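PDB 4ZM6: N-acetyl-beta-D glucosaminidase from Rhizomucor miehei CAU432, which probably hydrolyses beta-linked N-acetylglucosamine as a family 3 glycosidase and, through a GCN5-related acetyltransferase region that binds acetyl-CoA, acetylates glucosamine. Local coordinates for residues A[469-483]-A[489-501]. Sequence-based numbering, arbitrary orientation.
Sequences QKLAKRLVVAAVMNP and FPQVDTYLVTYEY
Phe-489 touches Val-477 first, its CE1 and CZ meeting the CG1 methyl. Gln-491 CB lies 3.7 Å from Gln-469 OE1, and Gln-491 OE1 sits beside Gln-469 CG. The two amide planes are tilted 53° apart. The side chains of Val-492 and Val-477 cross at about a right angle, CG1 to CG2 at 3.8 Å.

Strand 494-497 then pairs in parallel with strand 475-479. Thr-494 O accepts Val-477 N. Tyr-495 has CG anti to its backbone N (chi1 174°), which lays the ring along the strand past Val-477 and Ala-479. Its OH gives a 2.7 Å hydrogen bond to Pro-483 O from above the carbonyl plane. Leu-496 N bonds Val-477 O at 3.0 Å, and its O takes Ala-479 N. On the other face of the sheet its CD2 packs on Ala-478 CB. Val-497 CG1 rests on Pro-483 CB at 3.7 Å.

Thr-498 N closes the series on Ala-479 O, while its OG1 donates a 2.7 Å hydrogen bond forward to Glu-500 O. Tyr-499 N donates to a water that donates to Ala-479 O and Met-481 O. The Tyr-499 hydroxyl is hydrogen-bonded to Thr-373 OG1. Tyr-501 receives Met-481 SD at its ring edge, a Met-aromatic contact.

These are neighbouring strands of a six-stranded mixed sheet, with helix 503-513 packed nearby, consistent with the alpha/beta second domain of family 3 glycosidases. Four backbone hydrogen bonds set the register between mostly apolar side chains. Tyr-495 OH ties its strand to the loop at Pro-483, and the water bridges the segments just past the strands.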
loop_
_atom_site.group_PDB
_atom_site.type_symbol
_atom_site.label_atom_id
_atom_site.label_comp_id
_atom_site.label_asym_id
_atom_site.label_seq_id
_atom_site.Cartn_x
_atom_site.Cartn_y
_atom_site.Cartn_z
ATOM N N GLN A 469 20.294 35.659 21.399
ATOM C CA GLN A 469 19.859 34.690 22.404
ATOM C C GLN A 469 20.462 34.997 23.781
ATOM O O GLN A 469 19.790 34.853 24.799
ATOM C CB GLN A 469 20.212 33.262 21.940
ATOM C CG GLN A 469 20.298 32.188 23.023
ATOM C CD GLN A 469 18.968 31.839 23.673
ATOM O OE1 GLN A 469 18.925 31.030 24.597
ATOM N NE2 GLN A 469 17.879 32.438 23.195
ATOM N N LYS A 470 21.725 35.419 23.803
ATOM C CA LYS A 470 22.411 35.741 25.056
ATOM C C LYS A 470 21.921 37.042 25.677
ATOM O O LYS A 470 21.908 37.171 26.897
ATOM C CB LYS A 470 23.928 35.831 24.842
ATOM C CG LYS A 470 24.607 34.496 24.595
ATOM C CD LYS A 470 26.092 34.675 24.329
ATOM C CE LYS A 470 26.880 33.406 24.626
ATOM N NZ LYS A 470 26.440 32.243 23.803
ATOM N N LEU A 471 21.518 37.996 24.839
ATOM C CA LEU A 471 21.230 39.361 25.292
ATOM C C LEU A 471 19.749 39.762 25.368
ATOM O O LEU A 471 19.367 40.538 26.242
ATOM C CB LEU A 471 21.966 40.354 24.387
ATOM C CG LEU A 471 23.490 40.227 24.347
ATOM C CD1 LEU A 471 24.078 41.312 23.462
ATOM C CD2 LEU A 471 24.087 40.294 25.743
ATOM N N ALA A 472 18.928 39.259 24.452
ATOM C CA ALA A 472 17.550 39.728 24.326
ATOM C C ALA A 472 16.711 39.399 25.555
ATOM O O ALA A 472 16.867 38.336 26.152
ATOM C CB ALA A 472 16.903 39.135 23.083
ATOM N N LYS A 473 15.832 40.327 25.931
ATOM C CA LYS A 473 14.864 40.093 27.001
ATOM C C LYS A 473 13.839 39.056 26.551
ATOM O O LYS A 473 13.573 38.084 27.261
ATOM C CB LYS A 473 14.151 41.396 27.386
ATOM N N ARG A 474 13.262 39.275 25.368
ATOM C CA ARG A 474 12.283 38.352 24.789
ATOM C C ARG A 474 12.501 38.233 23.280
ATOM O O ARG A 474 12.192 39.145 22.515
ATOM C CB ARG A 474 10.862 38.820 25.102
ATOM C CG ARG A 474 10.633 39.116 26.574
ATOM C CD ARG A 474 9.224 39.603 26.849
ATOM N NE ARG A 474 9.125 40.190 28.186
ATOM C CZ ARG A 474 9.504 41.426 28.508
ATOM N NH1 ARG A 474 10.017 42.249 27.595
ATOM N NH2 ARG A 474 9.372 41.843 29.760
ATOM N N LEU A 475 13.046 37.091 22.869
ATOM C CA LEU A 475 13.438 36.844 21.486
ATOM C C LEU A 475 12.427 35.937 20.813
ATOM O O LEU A 475 11.962 34.993 21.425
ATOM C CB LEU A 475 14.803 36.157 21.462
ATOM C CG LEU A 475 15.377 35.776 20.099
ATOM C CD1 LEU A 475 15.708 37.023 19.287
ATOM C CD2 LEU A 475 16.607 34.901 20.284
ATOM N N VAL A 476 12.081 36.231 19.562
ATOM C CA VAL A 476 11.358 35.278 18.717
ATOM C C VAL A 476 12.082 35.232 17.374
ATOM O O VAL A 476 12.487 36.270 16.849
ATOM C CB VAL A 476 9.841 35.607 18.550
ATOM C CG1 VAL A 476 9.367 36.633 19.573
ATOM C CG2 VAL A 476 9.499 36.088 17.147
ATOM N N VAL A 477 12.252 34.030 16.829
ATOM C CA VAL A 477 12.942 33.842 15.555
ATOM C C VAL A 477 12.001 33.250 14.503
ATOM O O VAL A 477 11.450 32.165 14.693
ATOM C CB VAL A 477 14.163 32.922 15.725
ATOM C CG1 VAL A 477 14.890 32.741 14.397
ATOM C CG2 VAL A 477 15.096 33.480 16.794
ATOM N N ALA A 478 11.830 33.972 13.396
ATOM C CA ALA A 478 11.007 33.520 12.277
ATOM C C ALA A 478 11.881 33.215 11.067
ATOM O O ALA A 478 12.467 34.131 10.480
ATOM C CB ALA A 478 9.982 34.585 11.920
ATOM N N ALA A 479 11.969 31.933 10.701
ATOM C CA ALA A 479 12.678 31.501 9.490
ATOM C C ALA A 479 11.717 31.453 8.302
ATOM O O ALA A 479 10.697 30.763 8.339
ATOM C CB ALA A 479 13.320 30.143 9.709
ATOM N N VAL A 480 12.046 32.184 7.245
ATOM C CA VAL A 480 11.099 32.397 6.154
ATOM C C VAL A 480 11.454 31.655 4.862
ATOM O O VAL A 480 10.680 31.674 3.909
ATOM C CB VAL A 480 10.898 33.904 5.879
ATOM C CG1 VAL A 480 10.457 34.600 7.153
ATOM C CG2 VAL A 480 12.163 34.558 5.334
ATOM N N MET A 481 12.619 31.013 4.821
ATOM C CA MET A 481 12.954 30.136 3.699
ATOM C C MET A 481 12.816 28.673 4.148
ATOM O O MET A 481 11.693 28.221 4.375
ATOM C CB MET A 481 14.324 30.499 3.125
ATOM C CG MET A 481 14.303 31.866 2.465
ATOM S SD MET A 481 15.825 32.348 1.631
ATOM C CE MET A 481 15.692 31.430 0.092
ATOM N N ASN A 482 13.910 27.934 4.294
ATOM C CA ASN A 482 13.803 26.575 4.812
ATOM C C ASN A 482 13.536 26.592 6.314
ATOM O O ASN A 482 14.065 27.442 7.025
ATOM C CB ASN A 482 15.074 25.772 4.529
ATOM C CG ASN A 482 15.317 25.561 3.047
ATOM O OD1 ASN A 482 14.410 25.702 2.224
ATOM N ND2 ASN A 482 16.550 25.213 2.700
ATOM N N PRO A 483 12.722 25.643 6.806
ATOM C CA PRO A 483 12.377 25.579 8.230
ATOM C C PRO A 483 13.441 24.966 9.145
ATOM O O PRO A 483 13.249 24.924 10.364
ATOM C CB PRO A 483 11.127 24.698 8.234
ATOM C CG PRO A 483 11.337 23.782 7.086
ATOM C CD PRO A 483 11.975 24.638 6.027
ATOM N N PHE A 489 20.630 26.635 16.182
ATOM C CA PHE A 489 20.480 27.288 17.489
ATOM C C PHE A 489 19.325 26.688 18.309
ATOM O O PHE A 489 18.304 27.339 18.525
ATOM C CB PHE A 489 20.316 28.808 17.317
ATOM C CG PHE A 489 19.473 29.211 16.129
ATOM C CD1 PHE A 489 18.089 29.294 16.224
ATOM C CD2 PHE A 489 20.072 29.527 14.914
ATOM C CE1 PHE A 489 17.321 29.672 15.131
ATOM C CE2 PHE A 489 19.306 29.903 13.821
ATOM C CZ PHE A 489 17.928 29.974 13.928
ATOM N N PRO A 490 19.490 25.439 18.782
ATOM C CA PRO A 490 18.408 24.788 19.539
ATOM C C PRO A 490 18.106 25.417 20.907
ATOM O O PRO A 490 17.080 25.108 21.499
ATOM C CB PRO A 490 18.909 23.343 19.720
ATOM C CG PRO A 490 20.083 23.193 18.812
ATOM C CD PRO A 490 20.660 24.558 18.624
ATOM N N GLN A 491 18.994 26.281 21.399
ATOM C CA GLN A 491 18.776 26.987 22.669
ATOM C C GLN A 491 17.576 27.931 22.561
ATOM O O GLN A 491 16.891 28.190 23.557
ATOM C CB GLN A 491 20.002 27.817 23.106
ATOM C CG GLN A 491 21.371 27.400 22.563
ATOM C CD GLN A 491 21.726 28.051 21.223
ATOM O OE1 GLN A 491 21.412 29.222 20.973
ATOM N NE2 GLN A 491 22.402 27.295 20.363
ATOM N N VAL A 492 17.344 28.453 21.355
ATOM C CA VAL A 492 16.272 29.413 21.111
ATOM C C VAL A 492 14.944 28.805 21.531
ATOM O O VAL A 492 14.533 27.780 21.001
ATOM C CB VAL A 492 16.217 29.848 19.631
ATOM C CG1 VAL A 492 14.961 30.660 19.345
ATOM C CG2 VAL A 492 17.454 30.658 19.278
ATOM N N ASP A 493 14.296 29.450 22.497
ATOM C CA ASP A 493 13.077 28.934 23.117
ATOM C C ASP A 493 11.836 29.167 22.272
ATOM O O ASP A 493 10.840 28.452 22.423
ATOM C CB ASP A 493 12.870 29.581 24.492
ATOM C CG ASP A 493 13.885 29.112 25.523
ATOM O OD1 ASP A 493 14.249 27.916 25.506
ATOM O OD2 ASP A 493 14.310 29.941 26.359
ATOM N N THR A 494 11.882 30.155 21.384
ATOM C CA THR A 494 10.685 30.550 20.644
ATOM C C THR A 494 11.011 30.776 19.159
ATOM O O THR A 494 11.694 31.733 18.793
ATOM C CB THR A 494 9.958 31.732 21.343
ATOM O OG1 THR A 494 9.350 32.598 20.378
ATOM C CG2 THR A 494 10.918 32.524 22.230
ATOM N N TYR A 495 10.505 29.865 18.327
ATOM C CA TYR A 495 10.870 29.756 16.916
ATOM C C TYR A 495 9.650 29.338 16.094
ATOM O O TYR A 495 8.863 28.492 16.528
ATOM C CB TYR A 495 11.987 28.716 16.773
ATOM C CG TYR A 495 12.402 28.368 15.354
ATOM C CD1 TYR A 495 13.187 29.234 14.603
ATOM C CD2 TYR A 495 12.038 27.151 14.779
ATOM C CE1 TYR A 495 13.574 28.912 13.312
ATOM C CE2 TYR A 495 12.422 26.819 13.493
ATOM C CZ TYR A 495 13.189 27.703 12.766
ATOM O OH TYR A 495 13.578 27.374 11.492
ATOM N N LEU A 496 9.497 29.943 14.918
ATOM C CA LEU A 496 8.399 29.610 14.002
ATOM C C LEU A 496 8.896 29.600 12.563
ATOM O O LEU A 496 9.993 30.065 12.279
ATOM C CB LEU A 496 7.225 30.590 14.150
ATOM C CG LEU A 496 7.407 32.032 13.649
ATOM C CD1 LEU A 496 6.081 32.613 13.180
ATOM C CD2 LEU A 496 8.033 32.923 14.712
ATOM N N VAL A 497 8.081 29.072 11.659
ATOM C CA VAL A 497 8.479 28.916 10.263
ATOM C C VAL A 497 7.325 29.283 9.330
ATOM O O VAL A 497 6.160 29.020 9.640
ATOM C CB VAL A 497 8.978 27.482 9.976
ATOM C CG1 VAL A 497 10.268 27.212 10.738
ATOM C CG2 VAL A 497 7.922 26.439 10.334
ATOM N N THR A 498 7.657 29.917 8.207
ATOM C CA THR A 498 6.656 30.392 7.258
ATOM C C THR A 498 6.740 29.672 5.924
ATOM O O THR A 498 5.879 29.867 5.068
ATOM C CB THR A 498 6.792 31.910 7.009
ATOM O OG1 THR A 498 7.875 32.173 6.106
ATOM C CG2 THR A 498 7.027 32.656 8.326
ATOM N N TYR A 499 7.790 28.870 5.735
ATOM C CA TYR A 499 7.977 28.062 4.525
ATOM C C TYR A 499 8.132 28.861 3.217
ATOM O O TYR A 499 8.283 28.262 2.149
ATOM C CB TYR A 499 6.834 27.038 4.375
ATOM C CG TYR A 499 6.568 26.212 5.616
ATOM C CD1 TYR A 499 7.422 25.173 5.980
ATOM C CD2 TYR A 499 5.464 26.463 6.425
ATOM C CE1 TYR A 499 7.186 24.412 7.113
ATOM C CE2 TYR A 499 5.221 25.709 7.563
ATOM C CZ TYR A 499 6.086 24.683 7.901
ATOM O OH TYR A 499 5.850 23.922 9.026
ATOM N N GLU A 500 8.086 30.193 3.289
ATOM C CA GLU A 500 8.310 31.050 2.119
ATOM C C GLU A 500 8.297 32.514 2.536
ATOM O O GLU A 500 7.667 32.873 3.533
ATOM C CB GLU A 500 7.260 30.812 1.026
ATOM C CG GLU A 500 5.828 31.111 1.441
ATOM C CD GLU A 500 4.832 30.715 0.369
ATOM O OE1 GLU A 500 4.235 31.621 -0.255
ATOM O OE2 GLU A 500 4.663 29.495 0.142
ATOM N N TYR A 501 8.984 33.352 1.762
ATOM C CA TYR A 501 9.140 34.765 2.109
ATOM C C TYR A 501 8.203 35.685 1.332
ATOM O O TYR A 501 8.473 36.882 1.191
ATOM C CB TYR A 501 10.601 35.219 1.948
ATOM C CG TYR A 501 11.244 34.882 0.619
ATOM C CD1 TYR A 501 10.667 35.268 -0.587
ATOM C CD2 TYR A 501 12.444 34.192 0.571
ATOM C CE1 TYR A 501 11.263 34.961 -1.799
ATOM C CE2 TYR A 501 13.047 33.883 -0.632
ATOM C CZ TYR A 501 12.454 34.271 -1.814
ATOM O OH TYR A 501 13.048 33.963 -3.012
HETATM O O HOH W 1 23.426 31.273 22.369
HETATM O O HOH W 2 10.534 28.227 6.784
#